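Local coordinates for sensor histidine kinase (Rhodopseudomonas palustris, PDB 3VA9), which probably senses signals through this domain and passes them on by ATP-dependent phosphorylation of a histidine, as a two-component sensor kinase, at residues Arg63-Arg68 with Glu83-Thr88. Numbering follows the deposited sequence.
Sequences RLDGLR and ELRLLT
L84 and R85 meet L64 and D65 where two antiparallel helices of the four-helix bundle run side by side, a worked example of how a CHASE3 sensor domain joins an apolar interior to a charged margin. Helices 47-70 and 75-101 follow one another in the chain, and the axes of 63-68 and 83-88 come no closer than 11.4 Å at 173°. L84 reaches inward, its CD2 lying 3.7 Å from CD2 of L64; I27 of helix 18-44 and L129 of helix 121-142 extend this apolar layer to the other helices. R85 follows on the outer side. Its CG stands anti to the backbone N (chi1 -176°), and the chain then bends at chi2, passing L64 before it gets to D65. CB of L64 lies over one face of the guanidinium, offset toward the rim and 3.8 Å from NH1. The same NH1 donates to OD1 of D65, at 2.8 Å and 166°, in a salt bridge whose acceptor OD1 sits in the guanidinium plane, at its edge, while the carboxylate itself is tilted from that plane. An alanine in place of R85 would probably leave D65 without its mate across the helix pair and uncover the flank of L64. One turn on, the buried T88 slides past L64 in the opposite direction, its OG1 resting 3.4 Å from CD1 of L64.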
# COMPACT_ATOMS: atom_id res chain seq x y z
N ARG A 63 -8.66 -5.13 0.09
CA ARG A 63 -8.07 -5.79 -1.08
C ARG A 63 -6.98 -6.78 -0.70
O ARG A 63 -6.82 -7.82 -1.35
CB ARG A 63 -7.54 -4.75 -2.07
CG ARG A 63 -8.65 -3.96 -2.72
CD ARG A 63 -8.15 -2.77 -3.50
NE ARG A 63 -9.27 -1.92 -3.91
CZ ARG A 63 -9.14 -0.76 -4.54
NH1 ARG A 63 -7.94 -0.29 -4.84
NH2 ARG A 63 -10.22 -0.06 -4.86
N LEU A 64 -6.22 -6.47 0.35
CA LEU A 64 -5.24 -7.41 0.88
C LEU A 64 -5.92 -8.64 1.48
O LEU A 64 -5.47 -9.77 1.25
CB LEU A 64 -4.33 -6.74 1.92
CG LEU A 64 -3.29 -5.76 1.37
CD1 LEU A 64 -2.77 -4.81 2.43
CD2 LEU A 64 -2.14 -6.49 0.68
N ASP A 65 -7.00 -8.43 2.24
CA ASP A 65 -7.76 -9.53 2.85
C ASP A 65 -8.28 -10.48 1.76
O ASP A 65 -8.26 -11.71 1.92
CB ASP A 65 -8.96 -9.02 3.65
CG ASP A 65 -8.57 -8.18 4.86
OD1 ASP A 65 -7.42 -8.28 5.34
OD2 ASP A 65 -9.45 -7.43 5.35
N GLY A 66 -8.77 -9.90 0.67
CA GLY A 66 -9.35 -10.66 -0.43
C GLY A 66 -8.34 -11.35 -1.33
O GLY A 66 -8.58 -12.45 -1.81
N LEU A 67 -7.21 -10.69 -1.58
CA LEU A 67 -6.14 -11.31 -2.35
C LEU A 67 -5.69 -12.55 -1.61
O LEU A 67 -5.44 -13.59 -2.21
CB LEU A 67 -4.97 -10.34 -2.50
CG LEU A 67 -3.68 -10.90 -3.10
CD1 LEU A 67 -3.89 -11.28 -4.56
CD2 LEU A 67 -2.55 -9.89 -2.95
N ARG A 68 -5.62 -12.42 -0.29
CA ARG A 68 -5.18 -13.52 0.56
C ARG A 68 -6.14 -14.71 0.44
O ARG A 68 -5.74 -15.86 0.60
CB ARG A 68 -5.08 -13.07 2.01
CG ARG A 68 -4.74 -14.20 2.97
CD ARG A 68 -4.65 -13.72 4.41
NE ARG A 68 -4.27 -14.80 5.31
CZ ARG A 68 -3.01 -15.13 5.59
NH1 ARG A 68 -2.01 -14.47 5.03
NH2 ARG A 68 -2.75 -16.14 6.42
N GLU A 83 4.44 -11.15 3.40
CA GLU A 83 5.55 -10.20 3.29
C GLU A 83 5.11 -8.82 2.81
O GLU A 83 5.47 -7.81 3.42
CB GLU A 83 6.66 -10.79 2.42
CG GLU A 83 7.40 -11.92 3.13
CD GLU A 83 7.89 -13.02 2.20
OE1 GLU A 83 8.01 -12.78 0.98
OE2 GLU A 83 8.17 -14.14 2.71
N LEU A 84 4.34 -8.78 1.72
CA LEU A 84 3.78 -7.52 1.23
C LEU A 84 3.03 -6.79 2.35
O LEU A 84 3.22 -5.59 2.57
CB LEU A 84 2.83 -7.77 0.05
CG LEU A 84 2.05 -6.54 -0.43
CD1 LEU A 84 2.99 -5.53 -1.05
CD2 LEU A 84 0.94 -6.92 -1.41
N ARG A 85 2.18 -7.53 3.05
CA ARG A 85 1.35 -6.99 4.12
C ARG A 85 2.15 -6.35 5.25
O ARG A 85 1.76 -5.31 5.78
CB ARG A 85 0.46 -8.08 4.71
CG ARG A 85 -0.49 -7.56 5.76
CD ARG A 85 -1.91 -7.60 5.23
NE ARG A 85 -2.77 -6.60 5.84
CZ ARG A 85 -4.09 -6.73 5.95
NH1 ARG A 85 -4.67 -7.83 5.51
NH2 ARG A 85 -4.81 -5.77 6.51
N LEU A 86 3.25 -6.99 5.62
CA LEU A 86 4.18 -6.41 6.58
C LEU A 86 4.63 -5.04 6.09
O LEU A 86 4.62 -4.05 6.83
CB LEU A 86 5.40 -7.32 6.79
CG LEU A 86 6.53 -6.76 7.68
CD1 LEU A 86 6.01 -6.44 9.08
CD2 LEU A 86 7.70 -7.74 7.77
N LEU A 87 5.04 -5.00 4.82
CA LEU A 87 5.55 -3.78 4.21
C LEU A 87 4.46 -2.71 4.12
O LEU A 87 4.71 -1.55 4.42
CB LEU A 87 6.14 -4.08 2.82
CG LEU A 87 7.43 -4.92 2.76
CD1 LEU A 87 7.76 -5.36 1.33
CD2 LEU A 87 8.62 -4.17 3.36
N THR A 88 3.25 -3.10 3.72
CA THR A 88 2.16 -2.13 3.59
C THR A 88 1.68 -1.63 4.97
O THR A 88 1.31 -0.47 5.10
CB THR A 88 0.97 -2.64 2.73
OG1 THR A 88 0.39 -3.80 3.32
CG2 THR A 88 1.44 -2.99 1.33